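PDB 3G40: Na-K-Cl cotransporter from Methanosarcina acetivorans, which probably carries chloride together with monovalent cations across the membrane, the piece crystallised here being its C-terminal cytoplasmic domain. Local coordinates for residues P236-F250 with H263-A275. Numbering follows the deposited sequence.
Sequences PIKSSKLPFASLHIF and HLMEKAGSSCIFA
Lys267 ends in the loop 236-241, where NZ gives hydrogen bonds to Pro236 O (2.6 Å) and Ser239 O (2.8 Å), each in the carbonyl plane, and a weak one to Ile237 O. CG, anti to the backbone N (chi1 177°), and CD run past Ser240 O, and a bend at chi3 (-60°) turns CE and NZ in among the carbonyls. A methionine in its place would probably leave the carbonyls of Pro236, Ile237 and Ser239 without their shared donor and the loop freer to move. Strands 247-250 and 271-275 pair in parallel through four backbone hydrogen bonds, from His248 N to Ser271 O at one end to Ala275 N to Phe250 O at the other. With helix 258-268 they make a beta-alpha-beta unit within the domain's mixed sheet. On its helix-covered face, Leu264 CD1 sits over the centre of the Phe250 ring, 4.1 Å from the centroid, while Cys272 SG meets the edge at CE1 (3.8 Å). The Phe274 ring is nearly parallel to that of Phe250 but slid so far aside that the two barely overlap; Trp161, from strand 157-161, is the ring that stacks on Phe250. On the other face, Ile249 CG1 lies against Ile273 CG2 (3.6 Å). Ser270 OG donates to Ala245 O (2.9 Å), and a water that donates to this hydroxyl lies 2.8 Å from His248 NE2. His248 ND1 is hydrogen-bonded to Trp161 NE1.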
ATOM      1  N   PRO A 236      11.083  13.990  19.759  1.00 56.83           N
ATOM      2  CA  PRO A 236      10.573  12.741  19.178  1.00 56.90           C
ATOM      3  C   PRO A 236      11.587  11.600  19.257  1.00 57.28           C
ATOM      4  O   PRO A 236      11.199  10.436  19.295  1.00 61.37           O
ATOM      5  CB  PRO A 236      10.333  13.103  17.704  1.00 56.11           C
ATOM      6  CG  PRO A 236      10.312  14.588  17.659  1.00 60.91           C
ATOM      7  CD  PRO A 236      11.183  15.067  18.762  1.00 59.14           C
ATOM      8  N   ILE A 237      12.872  11.932  19.250  1.00 53.00           N
ATOM      9  CA  ILE A 237      13.913  10.914  19.365  1.00 64.48           C
ATOM     10  C   ILE A 237      13.941  10.326  20.773  1.00 69.34           C
ATOM     11  O   ILE A 237      14.264   9.153  20.962  1.00 67.06           O
ATOM     12  CB  ILE A 237      15.303  11.486  19.042  1.00 70.70           C
ATOM     13  CG1 ILE A 237      15.318  12.098  17.642  1.00 74.86           C
ATOM     14  CG2 ILE A 237      16.367  10.404  19.159  1.00 77.85           C
ATOM     15  CD1 ILE A 237      16.618  12.798  17.306  1.00 83.53           C
ATOM     16  N   LYS A 238      13.584  11.144  21.758  1.00 65.38           N
ATOM     17  CA  LYS A 238      13.673  10.739  23.156  1.00 63.89           C
ATOM     18  C   LYS A 238      12.393  10.093  23.680  1.00 69.83           C
ATOM     19  O   LYS A 238      12.449   9.184  24.511  1.00 70.40           O
ATOM     20  CB  LYS A 238      14.060  11.932  24.038  1.00 61.01           C
ATOM     21  CG  LYS A 238      15.495  12.407  23.852  1.00 69.41           C
ATOM     22  CD  LYS A 238      15.824  13.553  24.801  1.00 81.25           C
ATOM     23  CE  LYS A 238      17.261  14.029  24.630  1.00 91.86           C
ATOM     24  NZ  LYS A 238      17.637  15.043  25.661  1.00 97.38           N
ATOM     25  N   SER A 239      11.245  10.564  23.203  1.00 71.05           N
ATOM     26  CA  SER A 239       9.963  10.078  23.711  1.00 71.90           C
ATOM     27  C   SER A 239       9.773   8.590  23.421  1.00 65.33           C
ATOM     28  O   SER A 239      10.408   8.035  22.522  1.00 64.13           O
ATOM     29  CB  SER A 239       8.799  10.895  23.142  1.00 71.75           C
ATOM     30  OG  SER A 239       8.761  10.813  21.731  1.00 76.94           O
ATOM     31  N   SER A 240       8.903   7.947  24.193  1.00 62.33           N
ATOM     32  CA  SER A 240       8.640   6.523  24.012  1.00 76.54           C
ATOM     33  C   SER A 240       7.662   6.250  22.864  1.00 78.22           C
ATOM     34  O   SER A 240       7.732   5.207  22.213  1.00 76.07           O
ATOM     35  CB  SER A 240       8.121   5.908  25.314  1.00 78.68           C
ATOM     36  OG  SER A 240       7.127   6.733  25.898  1.00 89.35           O
ATOM     37  N   LYS A 241       6.758   7.195  22.619  1.00 75.48           N
ATOM     38  CA  LYS A 241       5.734   7.046  21.590  1.00 73.85           C
ATOM     39  C   LYS A 241       5.530   8.370  20.860  1.00 66.52           C
ATOM     40  O   LYS A 241       5.782   9.436  21.420  1.00 68.80           O
ATOM     41  CB  LYS A 241       4.416   6.609  22.229  1.00 78.74           C
ATOM     42  CG  LYS A 241       3.917   7.589  23.279  1.00 88.51           C
ATOM     43  CD  LYS A 241       2.788   7.020  24.125  1.00 97.26           C
ATOM     44  CE  LYS A 241       2.454   7.963  25.282  1.00 96.70           C
ATOM     45  NZ  LYS A 241       1.295   7.498  26.095  1.00 95.71           N
ATOM     46  N   LEU A 242       5.070   8.301  19.613  1.00 53.74           N
ATOM     47  CA  LEU A 242       4.763   9.504  18.845  1.00 46.65           C
ATOM     48  C   LEU A 242       3.251   9.681  18.710  1.00 41.56           C
ATOM     49  O   LEU A 242       2.507   8.705  18.737  1.00 45.85           O
ATOM     50  CB  LEU A 242       5.397   9.422  17.452  1.00 54.44           C
ATOM     51  CG  LEU A 242       6.912   9.234  17.375  1.00 56.41           C
ATOM     52  CD1 LEU A 242       7.380   9.333  15.934  1.00 52.20           C
ATOM     53  CD2 LEU A 242       7.621  10.265  18.242  1.00 55.09           C
ATOM     54  N   PRO A 243       2.789  10.932  18.578  1.00 42.33           N
ATOM     55  CA  PRO A 243       1.371  11.135  18.281  1.00 40.43           C
ATOM     56  C   PRO A 243       1.083  10.488  16.932  1.00 42.70           C
ATOM     57  O   PRO A 243       1.889  10.640  16.001  1.00 42.67           O
ATOM     58  CB  PRO A 243       1.244  12.655  18.160  1.00 39.96           C
ATOM     59  CG  PRO A 243       2.418  13.201  18.886  1.00 43.06           C
ATOM     60  CD  PRO A 243       3.518  12.201  18.731  1.00 40.67           C
ATOM     61  N   PHE A 244      -0.040   9.788  16.819  1.00 35.69           N
ATOM     62  CA  PHE A 244      -0.261   8.925  15.655  1.00 33.46           C
ATOM     63  C   PHE A 244      -0.475   9.672  14.329  1.00 40.08           C
ATOM     64  O   PHE A 244      -1.166  10.691  14.288  1.00 35.12           O
ATOM     65  CB  PHE A 244      -1.428   7.968  15.874  1.00 43.22           C
ATOM     66  CG  PHE A 244      -1.673   7.081  14.681  1.00 44.69           C
ATOM     67  CD1 PHE A 244      -0.914   5.938  14.493  1.00 49.92           C
ATOM     68  CD2 PHE A 244      -2.611   7.429  13.717  1.00 45.20           C
ATOM     69  CE1 PHE A 244      -1.109   5.129  13.375  1.00 48.57           C
ATOM     70  CE2 PHE A 244      -2.807   6.627  12.596  1.00 40.31           C
ATOM     71  CZ  PHE A 244      -2.057   5.474  12.432  1.00 40.08           C
ATOM     72  N   ALA A 245       0.116   9.157  13.251  1.00 35.96           N
ATOM     73  CA  ALA A 245      -0.169   9.647  11.891  1.00 34.43           C
ATOM     74  C   ALA A 245       0.010   8.526  10.855  1.00 33.58           C
ATOM     75  O   ALA A 245       0.730   7.575  11.106  1.00 37.37           O
ATOM     76  CB  ALA A 245       0.734  10.820  11.524  1.00 30.84           C
ATOM     77  N   SER A 246      -0.639   8.651   9.697  1.00 38.55           N
ATOM     78  CA  SER A 246      -0.391   7.745   8.561  1.00 32.84           C
ATOM     79  C   SER A 246       1.030   7.927   8.073  1.00 33.44           C
ATOM     80  O   SER A 246       1.714   6.973   7.658  1.00 36.88           O
ATOM     81  CB  SER A 246      -1.351   8.062   7.409  1.00 25.89           C
ATOM     82  OG  SER A 246      -2.714   8.058   7.848  1.00 30.43           O
ATOM     83  N   LEU A 247       1.477   9.170   8.110  1.00 30.27           N
ATOM     84  CA  LEU A 247       2.806   9.512   7.636  1.00 30.11           C
ATOM     85  C   LEU A 247       3.371  10.640   8.472  1.00 33.05           C
ATOM     86  O   LEU A 247       2.725  11.685   8.639  1.00 33.08           O
ATOM     87  CB  LEU A 247       2.758   9.969   6.178  1.00 31.44           C
ATOM     88  CG  LEU A 247       4.104  10.436   5.583  1.00 37.33           C
ATOM     89  CD1 LEU A 247       5.074   9.268   5.360  1.00 34.40           C
ATOM     90  CD2 LEU A 247       3.898  11.196   4.268  1.00 35.53           C
ATOM     91  N   HIS A 248       4.577  10.420   8.979  1.00 30.78           N
ATOM     92  CA  HIS A 248       5.340  11.460   9.662  1.00 33.80           C
ATOM     93  C   HIS A 248       6.373  12.032   8.692  1.00 36.41           C
ATOM     94  O   HIS A 248       7.162  11.282   8.110  1.00 36.75           O
ATOM     95  CB  HIS A 248       6.075  10.856  10.849  1.00 30.86           C
ATOM     96  CG  HIS A 248       5.166  10.286  11.890  1.00 39.01           C
ATOM     97  ND1 HIS A 248       4.715  11.025  12.963  1.00 36.10           N
ATOM     98  CD2 HIS A 248       4.622   9.054  12.027  1.00 40.40           C
ATOM     99  CE1 HIS A 248       3.934  10.271  13.715  1.00 35.39           C
ATOM    100  NE2 HIS A 248       3.864   9.068  13.172  1.00 35.75           N
ATOM    101  N   ILE A 249       6.354  13.350   8.515  1.00 30.85           N
ATOM    102  CA  ILE A 249       7.359  14.052   7.713  1.00 31.00           C
ATOM    103  C   ILE A 249       8.348  14.749   8.635  1.00 38.25           C
ATOM    104  O   ILE A 249       7.947  15.523   9.519  1.00 41.04           O
ATOM    105  CB  ILE A 249       6.691  15.094   6.781  1.00 33.58           C
ATOM    106  CG1 ILE A 249       5.655  14.400   5.878  1.00 34.72           C
ATOM    107  CG2 ILE A 249       7.749  15.860   5.963  1.00 31.83           C
ATOM    108  CD1 ILE A 249       4.749  15.348   5.146  1.00 33.83           C
ATOM    109  N   PHE A 250       9.631  14.439   8.463  1.00 33.08           N
ATOM    110  CA  PHE A 250      10.706  15.074   9.220  1.00 37.44           C
ATOM    111  C   PHE A 250      11.633  15.802   8.258  1.00 44.50           C
ATOM    112  O   PHE A 250      11.620  15.539   7.055  1.00 39.22           O
ATOM    113  CB  PHE A 250      11.532  14.019   9.966  1.00 39.36           C
ATOM    114  CG  PHE A 250      10.764  13.274  11.024  1.00 42.86           C
ATOM    115  CD1 PHE A 250      10.097  12.096  10.718  1.00 41.61           C
ATOM    116  CD2 PHE A 250      10.725  13.742  12.328  1.00 41.95           C
ATOM    117  CE1 PHE A 250       9.388  11.404  11.698  1.00 43.18           C
ATOM    118  CE2 PHE A 250      10.013  13.052  13.317  1.00 39.20           C
ATOM    119  CZ  PHE A 250       9.344  11.889  12.994  1.00 38.19           C
ATOM    120  N   HIS A 263      14.734   4.084  13.483  1.00 56.27           N
ATOM    121  CA  HIS A 263      14.171   4.016  14.822  1.00 54.95           C
ATOM    122  C   HIS A 263      12.878   4.816  14.945  1.00 49.36           C
ATOM    123  O   HIS A 263      11.944   4.401  15.631  1.00 51.20           O
ATOM    124  CB  HIS A 263      15.186   4.503  15.862  1.00 59.35           C
ATOM    125  CG  HIS A 263      14.634   4.571  17.253  1.00 77.34           C
ATOM    126  ND1 HIS A 263      14.323   3.446  17.987  1.00 85.97           N
ATOM    127  CD2 HIS A 263      14.335   5.630  18.044  1.00 81.40           C
ATOM    128  CE1 HIS A 263      13.857   3.807  19.169  1.00 84.59           C
ATOM    129  NE2 HIS A 263      13.854   5.127  19.229  1.00 83.90           N
ATOM    130  N   LEU A 264      12.826   5.975  14.297  1.00 43.61           N
ATOM    131  CA  LEU A 264      11.622   6.794  14.351  1.00 44.45           C
ATOM    132  C   LEU A 264      10.447   6.058  13.715  1.00 44.08           C
ATOM    133  O   LEU A 264       9.329   6.077  14.235  1.00 40.95           O
ATOM    134  CB  LEU A 264      11.858   8.159  13.691  1.00 42.97           C
ATOM    135  CG  LEU A 264      12.601   9.191  14.556  1.00 43.91           C
ATOM    136  CD1 LEU A 264      13.084  10.390  13.734  1.00 40.88           C
ATOM    137  CD2 LEU A 264      11.752   9.656  15.747  1.00 42.43           C
ATOM    138  N   MET A 265      10.707   5.388  12.593  1.00 41.67           N
ATOM    139  CA  MET A 265       9.641   4.691  11.900  1.00 37.48           C
ATOM    140  C   MET A 265       9.122   3.524  12.737  1.00 42.01           C
ATOM    141  O   MET A 265       7.919   3.296  12.818  1.00 40.02           O
ATOM    142  CB  MET A 265      10.100   4.217  10.509  1.00 35.99           C
ATOM    143  CG  MET A 265       9.033   3.405   9.797  1.00 45.42           C
ATOM    144  SD  MET A 265       9.327   1.643  10.006  1.00 62.62           S
ATOM    145  CE  MET A 265      10.698   1.444   8.882  1.00 50.31           C
ATOM    146  N   GLU A 266      10.035   2.805  13.380  1.00 46.04           N
ATOM    147  CA  GLU A 266       9.669   1.646  14.184  1.00 46.90           C
ATOM    148  C   GLU A 266       8.869   2.058  15.412  1.00 45.69           C
ATOM    149  O   GLU A 266       7.896   1.401  15.773  1.00 45.18           O
ATOM    150  CB  GLU A 266      10.920   0.891  14.620  1.00 62.03           C
ATOM    151  CG  GLU A 266      11.628   0.184  13.480  1.00 82.91           C
ATOM    152  CD  GLU A 266      13.078  -0.117  13.797  1.00 98.74           C
ATOM    153  OE1 GLU A 266      13.502   0.128  14.949  1.00106.92           O
ATOM    154  OE2 GLU A 266      13.795  -0.593  12.892  1.00101.82           O
ATOM    155  N   LYS A 267       9.295   3.144  16.047  1.00 42.51           N
ATOM    156  CA  LYS A 267       8.618   3.681  17.227  1.00 46.29           C
ATOM    157  C   LYS A 267       7.234   4.213  16.859  1.00 47.12           C
ATOM    158  O   LYS A 267       6.265   4.002  17.584  1.00 47.32           O
ATOM    159  CB  LYS A 267       9.465   4.793  17.852  1.00 46.04           C
ATOM    160  CG  LYS A 267       8.833   5.465  19.049  1.00 56.62           C
ATOM    161  CD  LYS A 267       9.512   6.795  19.345  1.00 66.99           C
ATOM    162  CE  LYS A 267      10.992   6.625  19.647  1.00 71.43           C
ATOM    163  NZ  LYS A 267      11.654   7.923  19.980  1.00 69.93           N
ATOM    164  N   ALA A 268       7.153   4.896  15.719  1.00 42.84           N
ATOM    165  CA  ALA A 268       5.891   5.437  15.220  1.00 39.28           C
ATOM    166  C   ALA A 268       4.865   4.354  14.898  1.00 45.29           C
ATOM    167  O   ALA A 268       3.660   4.553  15.076  1.00 40.09           O
ATOM    168  CB  ALA A 268       6.148   6.287  13.984  1.00 44.31           C
ATOM    169  N   GLY A 269       5.342   3.214  14.403  1.00 42.59           N
ATOM    170  CA  GLY A 269       4.450   2.156  13.969  1.00 40.99           C
ATOM    171  C   GLY A 269       3.774   2.544  12.665  1.00 39.08           C
ATOM    172  O   GLY A 269       2.755   1.964  12.286  1.00 40.82           O
ATOM    173  N   SER A 270       4.345   3.534  11.983  1.00 34.65           N
ATOM    174  CA  SER A 270       3.825   3.981  10.700  1.00 35.99           C
ATOM    175  C   SER A 270       4.942   4.598   9.853  1.00 38.24           C
ATOM    176  O   SER A 270       6.055   4.798  10.337  1.00 38.51           O
ATOM    177  CB  SER A 270       2.702   4.986  10.919  1.00 44.31           C
ATOM    178  OG  SER A 270       3.219   6.128  11.547  1.00 50.79           O
ATOM    179  N   SER A 271       4.639   4.937   8.606  1.00 35.35           N
ATOM    180  CA  SER A 271       5.681   5.392   7.689  1.00 35.33           C
ATOM    181  C   SER A 271       6.225   6.793   7.976  1.00 37.11           C
ATOM    182  O   SER A 271       5.533   7.666   8.484  1.00 35.39           O
ATOM    183  CB  SER A 271       5.214   5.297   6.235  1.00 32.64           C
ATOM    184  OG  SER A 271       4.930   3.957   5.880  1.00 34.86           O
ATOM    185  N   CYS A 272       7.490   6.978   7.634  1.00 33.84           N
ATOM    186  CA  CYS A 272       8.183   8.239   7.818  1.00 32.72           C
ATOM    187  C   CYS A 272       8.861   8.650   6.523  1.00 38.44           C
ATOM    188  O   CYS A 272       9.361   7.805   5.781  1.00 39.28           O
ATOM    189  CB  CYS A 272       9.235   8.097   8.918  1.00 37.97           C
ATOM    190  SG  CYS A 272       8.538   7.833  10.570  1.00 41.29           S
ATOM    191  N   ILE A 273       8.871   9.946   6.246  1.00 33.94           N
ATOM    192  CA  ILE A 273       9.650  10.453   5.130  1.00 37.57           C
ATOM    193  C   ILE A 273      10.508  11.609   5.636  1.00 40.61           C
ATOM    194  O   ILE A 273      10.072  12.385   6.494  1.00 37.45           O
ATOM    195  CB  ILE A 273       8.753  10.831   3.911  1.00 35.49           C
ATOM    196  CG1 ILE A 273       9.597  11.054   2.645  1.00 37.75           C
ATOM    197  CG2 ILE A 273       7.866  12.025   4.228  1.00 35.14           C
ATOM    198  CD1 ILE A 273       8.777  11.032   1.346  1.00 33.70           C
ATOM    199  N   PHE A 274      11.748  11.674   5.153  1.00 36.41           N
ATOM    200  CA  PHE A 274      12.733  12.639   5.633  1.00 38.70           C
ATOM    201  C   PHE A 274      13.185  13.511   4.479  1.00 40.58           C
ATOM    202  O   PHE A 274      13.626  13.009   3.441  1.00 39.01           O
ATOM    203  CB  PHE A 274      13.924  11.915   6.266  1.00 39.87           C
ATOM    204  CG  PHE A 274      13.529  10.975   7.365  1.00 42.63           C
ATOM    205  CD1 PHE A 274      13.066   9.705   7.068  1.00 35.45           C
ATOM    206  CD2 PHE A 274      13.586  11.379   8.701  1.00 41.52           C
ATOM    207  CE1 PHE A 274      12.674   8.839   8.082  1.00 41.40           C
ATOM    208  CE2 PHE A 274      13.205  10.522   9.720  1.00 42.76           C
ATOM    209  CZ  PHE A 274      12.747   9.253   9.417  1.00 41.25           C
ATOM    210  N   ALA A 275      13.048  14.820   4.654  1.00 38.45           N
ATOM    211  CA  ALA A 275      13.262  15.759   3.571  1.00 38.67           C
ATOM    212  C   ALA A 275      14.432  16.714   3.814  1.00 39.78           C
ATOM    213  O   ALA A 275      14.437  17.476   4.789  1.00 43.22           O
ATOM    214  CB  ALA A 275      11.984  16.535   3.302  1.00 40.93           C
TER
HETATM  215  O   HOH W   1       2.326   6.589  16.943  1.00 49.44           O
HETATM  216  O   HOH W   2       4.237   5.646  18.729  1.00 51.34           O
HETATM  217  O   HOH W   3       2.202   7.037  14.095  1.00 37.12           O
HETATM  218  O   HOH W   4       1.297   4.323   8.077  1.00 36.16           O